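PDB 6RY0: mannan endo-1,6-alpha-mannosidase from Chaetomium thermophilum, which probably cleaves alpha-1,6-mannosidic linkages and is thought to help transfer GPI-anchored glycoproteins into the fungal cell wall. Local coordinates for residues Y75-M83 / S124-W133; Q109-Q117 / L158-Q166. All blocks are in the same frame, centred on the assembly; numbering follows the deposited sequence.

How the interactions relate
Both contacts are buried, and interaction 1 lies nearer the centre of the chain. It pairs helix 76-93 with helix 127-142 through aromatic rings and a glycine. Its other end is wet, with two waters, one of them bonded to Asp129, a residue of a calcium site. Interaction 2 lies further out and sets a loop against helix 155-167 with small aliphatic groups. Helix 127-142 links the two, because it packs against both helix 76-93 and the 109-117 loop. Probable hydrogen bonds join Trp76 NE1 to Gln109 OE1 and Gln130 NE2 to Thr165 OG1. The rings of Tyr116 and Trp133 stack between the two contacts.

Interaction 1: residues Y75-M83 / S124-W133; sequences YWWEGGAMM and SLGNDDQGFW
Trp133 packs against Gly80 on one face and Trp76 on the other. Gly80 CA sits 3.3 Å from the centroid of the six-membered ring of Trp133, almost on the ring normal, as a CH-pi contact. The lack of a side chain at Gly80 lets the backbone come this close. On the far face, Trp133 NE1 lies over the Trp76 ring, 3.3 Å from Trp76 CE2, with the planes tilted by 35°. Trp76 reaches this place with CG anti to its backbone N (chi1 178°), and its NE1 is hydrogen-bonded to Gln109 OE1. Trp133 is a knob in a hole formed by Trp76, Gly79, Gly80 and Met83. The axes of 76-83 and 127-133 run nearly parallel, 23° apart, with a closest approach of 8.3 Å, within the largely helical glycoside hydrolase family 76 fold. Beside this knob, Trp77 turns an edge toward the face of Phe132, and Trp77 CE3 comes 3.7 Å from Phe132 CG. The N-terminal end of the contact is looser and holds water. One water joins Trp76 N to Ser124 OG. A second accepts from Trp77 N, meets Ser124 OG and donates to Asp129 OD2 at 2.7 Å. Asp129 belongs to a calcium site that is empty in this model.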
loop_
_atom_site.group_PDB
_atom_site.type_symbol
_atom_site.label_atom_id
_atom_site.label_comp_id
_atom_site.label_asym_id
_atom_site.label_seq_id
_atom_site.Cartn_x
_atom_site.Cartn_y
_atom_site.Cartn_z
ATOM N N TYR A 75 -9.372 7.395 -7.845
ATOM C CA TYR A 75 -10.070 7.539 -6.569
ATOM C C TYR A 75 -9.140 8.052 -5.463
ATOM O O TYR A 75 -7.908 7.930 -5.563
ATOM C CB TYR A 75 -10.714 6.198 -6.187
ATOM C CG TYR A 75 -11.868 5.843 -7.074
ATOM C CD1 TYR A 75 -13.131 6.346 -6.825
ATOM C CD2 TYR A 75 -11.701 5.022 -8.185
ATOM C CE1 TYR A 75 -14.215 6.007 -7.648
ATOM C CE2 TYR A 75 -12.777 4.684 -8.989
ATOM C CZ TYR A 75 -14.020 5.173 -8.705
ATOM O OH TYR A 75 -15.099 4.849 -9.511
ATOM N N TRP A 76 -9.743 8.575 -4.407
ATOM C CA TRP A 76 -9.053 9.184 -3.264
ATOM C C TRP A 76 -7.934 8.329 -2.704
ATOM O O TRP A 76 -6.842 8.840 -2.415
ATOM C CB TRP A 76 -10.120 9.434 -2.198
ATOM C CG TRP A 76 -9.672 10.002 -0.894
ATOM C CD1 TRP A 76 -9.284 11.295 -0.636
ATOM C CD2 TRP A 76 -9.647 9.326 0.363
ATOM N NE1 TRP A 76 -8.995 11.447 0.704
ATOM C CE2 TRP A 76 -9.246 10.260 1.336
ATOM C CE3 TRP A 76 -9.977 8.038 0.773
ATOM C CZ2 TRP A 76 -9.133 9.938 2.664
ATOM C CZ3 TRP A 76 -9.842 7.716 2.116
ATOM C CH2 TRP A 76 -9.445 8.682 3.047
ATOM N N TRP A 77 -8.156 7.028 -2.523
ATOM C CA TRP A 77 -7.128 6.217 -1.898
ATOM C C TRP A 77 -5.855 6.196 -2.718
ATOM O O TRP A 77 -4.770 6.009 -2.147
ATOM C CB TRP A 77 -7.635 4.775 -1.705
ATOM C CG TRP A 77 -7.584 3.975 -2.924
ATOM C CD1 TRP A 77 -8.462 3.971 -3.974
ATOM C CD2 TRP A 77 -6.493 3.117 -3.301
ATOM N NE1 TRP A 77 -7.979 3.157 -4.979
ATOM C CE2 TRP A 77 -6.787 2.597 -4.578
ATOM C CE3 TRP A 77 -5.302 2.726 -2.669
ATOM C CZ2 TRP A 77 -5.948 1.682 -5.221
ATOM C CZ3 TRP A 77 -4.492 1.812 -3.303
ATOM C CH2 TRP A 77 -4.821 1.309 -4.556
ATOM N N GLU A 78 -5.952 6.361 -4.041
ATOM C CA GLU A 78 -4.755 6.307 -4.884
ATOM C C GLU A 78 -3.878 7.537 -4.664
ATOM O O GLU A 78 -2.676 7.483 -4.863
ATOM C CB GLU A 78 -5.166 6.091 -6.339
ATOM C CG GLU A 78 -3.978 5.795 -7.238
ATOM C CD GLU A 78 -4.360 5.305 -8.618
ATOM O OE1 GLU A 78 -5.484 4.889 -8.875
ATOM O OE2 GLU A 78 -3.398 5.315 -9.480
ATOM N N GLY A 79 -4.491 8.637 -4.230
ATOM C CA GLY A 79 -3.702 9.757 -3.777
ATOM C C GLY A 79 -2.867 9.384 -2.567
ATOM O O GLY A 79 -1.688 9.726 -2.473
ATOM N N GLY A 80 -3.469 8.669 -1.625
ATOM C CA GLY A 80 -2.737 8.201 -0.470
ATOM C C GLY A 80 -1.603 7.256 -0.838
ATOM O O GLY A 80 -0.498 7.312 -0.272
ATOM N N ALA A 81 -1.855 6.379 -1.799
ATOM C CA ALA A 81 -0.813 5.507 -2.312
ATOM C C ALA A 81 0.312 6.310 -2.939
ATOM O O ALA A 81 1.505 5.987 -2.738
ATOM C CB ALA A 81 -1.416 4.534 -3.344
ATOM N N MET A 82 -0.018 7.329 -3.705
ATOM C CA MET A 82 1.009 8.201 -4.281
ATOM C C MET A 82 1.840 8.851 -3.183
ATOM O O MET A 82 3.070 8.902 -3.271
ATOM C CB MET A 82 0.364 9.262 -5.166
ATOM C CG MET A 82 1.393 10.193 -5.778
ATOM S SD MET A 82 0.626 11.614 -6.558
ATOM C CE MET A 82 2.099 12.668 -6.693
ATOM N N MET A 83 1.193 9.384 -2.144
ATOM C CA MET A 83 1.945 10.033 -1.087
ATOM C C MET A 83 2.970 9.076 -0.516
ATOM O O MET A 83 4.134 9.410 -0.327
ATOM C CB MET A 83 1.016 10.561 0.011
ATOM C CG MET A 83 -0.015 11.605 -0.421
ATOM S SD MET A 83 0.585 13.134 -1.148
ATOM C CE MET A 83 0.362 12.793 -2.896
ATOM N N SER A 124 -16.022 6.885 -0.529
ATOM C CA SER A 124 -14.699 6.251 -0.681
ATOM C C SER A 124 -14.154 5.706 0.640
ATOM O O SER A 124 -13.010 5.304 0.700
ATOM C CB SER A 124 -13.659 7.260 -1.247
ATOM O OG SER A 124 -13.345 7.038 -2.610
ATOM N N LEU A 125 -14.960 5.677 1.688
ATOM C CA LEU A 125 -14.502 5.251 2.978
ATOM C C LEU A 125 -14.754 3.742 3.136
ATOM O O LEU A 125 -15.587 3.237 3.928
ATOM C CB LEU A 125 -15.131 6.082 4.089
ATOM C CG LEU A 125 -14.723 7.570 4.230
ATOM C CD1 LEU A 125 -15.341 8.191 5.482
ATOM C CD2 LEU A 125 -13.221 7.793 4.248
ATOM N N GLY A 126 -13.917 3.018 2.411
ATOM C CA GLY A 126 -13.636 1.668 2.812
ATOM C C GLY A 126 -12.561 1.637 3.882
ATOM O O GLY A 126 -11.737 2.555 4.013
ATOM N N ASN A 127 -12.513 0.510 4.589
ATOM C CA ASN A 127 -11.414 0.276 5.508
ATOM C C ASN A 127 -10.077 0.206 4.775
ATOM O O ASN A 127 -9.033 0.604 5.310
ATOM C CB ASN A 127 -11.649 -0.993 6.315
ATOM C CG ASN A 127 -12.598 -0.756 7.454
ATOM O OD1 ASN A 127 -12.283 0.003 8.365
ATOM N ND2 ASN A 127 -13.749 -1.424 7.424
ATOM N N ASP A 128 -10.076 -0.321 3.556
ATOM C CA ASP A 128 -8.863 -0.312 2.740
ATOM C C ASP A 128 -8.457 1.108 2.322
ATOM O O ASP A 128 -7.284 1.452 2.365
ATOM C CB ASP A 128 -9.021 -1.218 1.495
ATOM C CG ASP A 128 -10.272 -0.944 0.636
ATOM O OD1 ASP A 128 -11.259 -0.367 1.119
ATOM O OD2 ASP A 128 -10.254 -1.290 -0.561
ATOM N N ASP A 129 -9.417 1.928 1.912
ATOM C CA ASP A 129 -9.081 3.280 1.503
ATOM C C ASP A 129 -8.442 4.041 2.656
ATOM O O ASP A 129 -7.383 4.660 2.520
ATOM C CB ASP A 129 -10.310 4.044 1.014
ATOM C CG ASP A 129 -11.064 3.324 -0.038
ATOM O OD1 ASP A 129 -11.958 2.566 0.290
ATOM O OD2 ASP A 129 -10.764 3.478 -1.209
ATOM N N GLN A 130 -9.107 4.009 3.804
ATOM C CA GLN A 130 -8.587 4.648 5.009
ATOM C C GLN A 130 -7.246 4.017 5.402
ATOM O O GLN A 130 -6.296 4.724 5.776
ATOM C CB GLN A 130 -9.606 4.481 6.146
ATOM C CG GLN A 130 -9.200 5.194 7.404
ATOM C CD GLN A 130 -9.917 4.722 8.649
ATOM O OE1 GLN A 130 -10.444 3.603 8.688
ATOM N NE2 GLN A 130 -9.906 5.548 9.689
ATOM N N GLY A 131 -7.165 2.702 5.292
ATOM C CA GLY A 131 -5.963 1.985 5.629
ATOM C C GLY A 131 -4.772 2.404 4.825
ATOM O O GLY A 131 -3.690 2.528 5.398
ATOM N N PHE A 132 -4.937 2.616 3.521
ATOM C CA PHE A 132 -3.785 3.027 2.710
ATOM C C PHE A 132 -3.237 4.377 3.147
ATOM O O PHE A 132 -2.022 4.573 3.152
ATOM C CB PHE A 132 -4.116 3.007 1.228
ATOM C CG PHE A 132 -3.799 1.717 0.579
ATOM C CD1 PHE A 132 -2.557 1.493 0.050
ATOM C CD2 PHE A 132 -4.737 0.692 0.518
ATOM C CE1 PHE A 132 -2.231 0.257 -0.531
ATOM C CE2 PHE A 132 -4.398 -0.529 -0.039
ATOM C CZ PHE A 132 -3.132 -0.714 -0.551
ATOM N N TRP A 133 -4.107 5.323 3.514
ATOM C CA TRP A 133 -3.631 6.591 4.063
ATOM C C TRP A 133 -2.921 6.371 5.383
ATOM O O TRP A 133 -1.868 6.951 5.629
ATOM C CB TRP A 133 -4.789 7.579 4.220
ATOM C CG TRP A 133 -5.246 8.189 2.934
ATOM C CD1 TRP A 133 -6.281 7.814 2.157
ATOM C CD2 TRP A 133 -4.646 9.320 2.284
ATOM N NE1 TRP A 133 -6.369 8.650 1.051
ATOM C CE2 TRP A 133 -5.385 9.596 1.128
ATOM C CE3 TRP A 133 -3.543 10.118 2.579
ATOM C CZ2 TRP A 133 -5.051 10.649 0.263
ATOM C CZ3 TRP A 133 -3.219 11.164 1.728
ATOM C CH2 TRP A 133 -3.972 11.419 0.591
HETATM O O HOH W 1 -12.656 9.311 -4.642
HETATM O O HOH W 2 -10.816 5.893 -2.516
#

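Interaction 2: residues Q109-Q117 / L158-Q166; sequences QVGPNADYQ and LAQAVWTTQ
Val110 CG1 meets Leu158 CD2 at 3.6 Å, where the loop after helix 99-108 begins to lie along helix 155-167. The loop turns back through a type I beta turn from Gly111 to Ala114 and then an Asx turn at Asp115. Ala114 N to Gly111 O closes the beta turn, and Val110 O accepts from both Asp115 N and Tyr116 N, gathering the loop round it. Ala114 adds its CB against Leu158 CD2, while its carbonyl O comes 3.2 Å from Ala161 CB. Asp115 lays its CB against Ala161 CB, and its O, hydrogen-bonded to Gln130 NE2, touches Val162 CG2. Its CG stands between the backbone N and the carbonyl carbon (chi1 62°), which directs the carboxylate to Gln117. There OD1 takes Gln117 N from above the carboxylate plane. An alanine at Asp115 would keep the CB packing but would probably leave Gln117 N and NE2 without their carboxylate acceptors and hold the amide less firmly. Tyr116 presents a ring edge to Val162 CG2, and its CE2 lies 4.0 Å from Leu158 CB. Its OH bonds to Met106 O. Gln117 comes last, facing Thr165, whose OG1 is hydrogen-bonded to Gln130 NE2. Gln117 NE2 gives Asp115 OD2 a nearly straight bond (167°), also from above the carboxylate plane, and touches Thr165 CG2 at 3.8 Å.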
loop_
_atom_site.group_PDB
_atom_site.type_symbol
_atom_site.label_atom_id
_atom_site.label_comp_id
_atom_site.label_asym_id
_atom_site.label_seq_id
_atom_site.Cartn_x
_atom_site.Cartn_y
_atom_site.Cartn_z
ATOM N N GLN A 109 -5.706 15.703 3.807
ATOM C CA GLN A 109 -6.711 14.642 3.708
ATOM C C GLN A 109 -7.044 13.981 5.061
ATOM O O GLN A 109 -7.784 13.000 5.074
ATOM C CB GLN A 109 -6.267 13.603 2.694
ATOM C CG GLN A 109 -6.217 14.179 1.262
ATOM C CD GLN A 109 -7.560 14.659 0.774
ATOM O OE1 GLN A 109 -8.601 14.185 1.227
ATOM N NE2 GLN A 109 -7.559 15.594 -0.161
ATOM N N VAL A 110 -6.544 14.532 6.179
ATOM C CA VAL A 110 -6.662 13.844 7.461
ATOM C C VAL A 110 -8.062 13.874 8.060
ATOM O O VAL A 110 -8.369 13.067 8.925
ATOM C CB VAL A 110 -5.686 14.410 8.495
ATOM C CG1 VAL A 110 -4.238 14.235 8.022
ATOM C CG2 VAL A 110 -5.988 15.884 8.857
ATOM N N GLY A 111 -8.921 14.786 7.623
ATOM C CA GLY A 111 -10.251 14.912 8.190
ATOM C C GLY A 111 -10.246 15.717 9.481
ATOM O O GLY A 111 -9.215 15.916 10.108
ATOM N N PRO A 112 -11.423 16.143 9.921
ATOM C CA PRO A 112 -11.534 16.967 11.123
ATOM C C PRO A 112 -11.040 16.243 12.377
ATOM O O PRO A 112 -10.658 16.903 13.342
ATOM C CB PRO A 112 -13.049 17.310 11.160
ATOM C CG PRO A 112 -13.706 16.223 10.389
ATOM C CD PRO A 112 -12.738 15.975 9.269
ATOM N N ASN A 113 -11.113 14.925 12.388
ATOM C CA ASN A 113 -10.721 14.146 13.549
ATOM C C ASN A 113 -9.364 13.492 13.390
ATOM O O ASN A 113 -8.997 12.623 14.178
ATOM C CB ASN A 113 -11.792 13.140 13.893
ATOM C CG ASN A 113 -13.086 13.836 14.226
ATOM O OD1 ASN A 113 -13.109 14.826 14.947
ATOM N ND2 ASN A 113 -14.181 13.345 13.660
ATOM N N ALA A 114 -8.587 13.907 12.399
ATOM C CA ALA A 114 -7.202 13.451 12.258
ATOM C C ALA A 114 -7.118 11.921 12.220
ATOM O O ALA A 114 -6.277 11.304 12.877
ATOM C CB ALA A 114 -6.288 14.050 13.312
ATOM N N ASP A 115 -7.969 11.339 11.391
ATOM C CA ASP A 115 -8.162 9.902 11.339
ATOM C C ASP A 115 -8.320 9.395 9.912
ATOM O O ASP A 115 -8.688 8.238 9.705
ATOM C CB ASP A 115 -9.351 9.459 12.179
ATOM C CG ASP A 115 -10.661 10.036 11.723
ATOM O OD1 ASP A 115 -10.655 10.847 10.777
ATOM O OD2 ASP A 115 -11.695 9.670 12.327
ATOM N N TYR A 116 -8.044 10.242 8.909
ATOM C CA TYR A 116 -8.248 9.884 7.508
ATOM C C TYR A 116 -9.673 9.425 7.228
ATOM O O TYR A 116 -9.906 8.560 6.383
ATOM C CB TYR A 116 -7.165 8.922 6.986
ATOM C CG TYR A 116 -5.859 9.634 6.764
ATOM C CD1 TYR A 116 -5.756 10.603 5.785
ATOM C CD2 TYR A 116 -4.726 9.373 7.511
ATOM C CE1 TYR A 116 -4.590 11.304 5.573
ATOM C CE2 TYR A 116 -3.528 10.064 7.299
ATOM C CZ TYR A 116 -3.479 11.036 6.346
ATOM O OH TYR A 116 -2.295 11.715 6.169
ATOM N N GLN A 117 -10.650 10.093 7.866
ATOM C CA GLN A 117 -12.056 9.922 7.530
ATOM C C GLN A 117 -12.714 11.253 7.194
ATOM O O GLN A 117 -13.722 11.630 7.778
ATOM C CB GLN A 117 -12.819 9.221 8.651
ATOM C CG GLN A 117 -12.167 7.890 9.015
ATOM C CD GLN A 117 -13.032 7.044 9.893
ATOM O OE1 GLN A 117 -13.732 6.150 9.403
ATOM N NE2 GLN A 117 -13.024 7.316 11.192
ATOM N N LEU A 158 -1.333 9.847 13.324
ATOM C CA LEU A 158 -2.287 9.567 12.254
ATOM C C LEU A 158 -2.435 8.074 12.027
ATOM O O LEU A 158 -3.558 7.564 11.863
ATOM C CB LEU A 158 -1.857 10.279 10.965
ATOM C CG LEU A 158 -2.085 11.798 10.967
ATOM C CD1 LEU A 158 -1.280 12.444 9.876
ATOM C CD2 LEU A 158 -3.576 12.125 10.845
ATOM N N ALA A 159 -1.316 7.344 11.993
ATOM C CA ALA A 159 -1.389 5.889 11.881
ATOM C C ALA A 159 -2.154 5.273 13.043
ATOM O O ALA A 159 -2.976 4.377 12.863
ATOM C CB ALA A 159 0.016 5.321 11.783
ATOM N N GLN A 160 -1.873 5.746 14.256
ATOM C CA GLN A 160 -2.586 5.278 15.430
ATOM C C GLN A 160 -4.077 5.557 15.356
ATOM O O GLN A 160 -4.880 4.747 15.806
ATOM C CB GLN A 160 -2.037 5.952 16.701
ATOM C CG GLN A 160 -0.647 5.505 17.063
ATOM C CD GLN A 160 -0.116 6.282 18.235
ATOM O OE1 GLN A 160 -0.206 7.501 18.278
ATOM N NE2 GLN A 160 0.461 5.577 19.187
ATOM N N ALA A 161 -4.466 6.706 14.794
ATOM C CA ALA A 161 -5.882 7.035 14.689
ATOM C C ALA A 161 -6.594 6.109 13.721
ATOM O O ALA A 161 -7.681 5.624 14.005
ATOM C CB ALA A 161 -6.055 8.472 14.261
ATOM N N VAL A 162 -5.976 5.860 12.574
ATOM C CA VAL A 162 -6.555 4.904 11.634
ATOM C C VAL A 162 -6.720 3.546 12.288
ATOM O O VAL A 162 -7.803 2.959 12.252
ATOM C CB VAL A 162 -5.747 4.830 10.317
ATOM C CG1 VAL A 162 -6.259 3.690 9.459
ATOM C CG2 VAL A 162 -5.815 6.161 9.589
ATOM N N TRP A 163 -5.659 3.041 12.897
ATOM C CA TRP A 163 -5.710 1.734 13.509
ATOM C C TRP A 163 -6.800 1.679 14.589
ATOM O O TRP A 163 -7.560 0.720 14.677
ATOM C CB TRP A 163 -4.324 1.382 14.084
ATOM C CG TRP A 163 -4.305 0.011 14.736
ATOM C CD1 TRP A 163 -4.022 -1.176 14.132
ATOM C CD2 TRP A 163 -4.633 -0.287 16.076
ATOM N NE1 TRP A 163 -4.164 -2.198 15.015
ATOM C CE2 TRP A 163 -4.554 -1.679 16.222
ATOM C CE3 TRP A 163 -4.975 0.498 17.191
ATOM C CZ2 TRP A 163 -4.829 -2.308 17.432
ATOM C CZ3 TRP A 163 -5.241 -0.106 18.376
ATOM C CH2 TRP A 163 -5.182 -1.502 18.496
ATOM N N THR A 164 -6.856 2.718 15.438
ATOM C CA THR A 164 -7.811 2.731 16.530
ATOM C C THR A 164 -9.244 2.712 16.003
ATOM O O THR A 164 -10.096 1.968 16.518
ATOM C CB THR A 164 -7.555 3.937 17.442
ATOM O OG1 THR A 164 -6.288 3.785 18.086
ATOM C CG2 THR A 164 -8.646 4.030 18.499
ATOM N N THR A 165 -9.553 3.502 14.989
ATOM C CA THR A 165 -10.881 3.482 14.418
ATOM C C THR A 165 -11.193 2.131 13.806
ATOM O O THR A 165 -12.358 1.690 13.834
ATOM C CB THR A 165 -11.132 4.614 13.413
ATOM O OG1 THR A 165 -10.329 4.438 12.245
ATOM C CG2 THR A 165 -10.955 5.992 14.029
ATOM N N GLN A 166 -10.198 1.454 13.257
ATOM C CA GLN A 166 -10.385 0.127 12.672
ATOM C C GLN A 166 -10.556 -0.955 13.719
ATOM O O GLN A 166 -11.162 -1.979 13.436
ATOM C CB GLN A 166 -9.249 -0.195 11.683
ATOM C CG GLN A 166 -9.358 0.651 10.453
ATOM C CD GLN A 166 -8.405 0.345 9.372
ATOM O OE1 GLN A 166 -7.545 -0.498 9.522
ATOM N NE2 GLN A 166 -8.588 0.999 8.239
#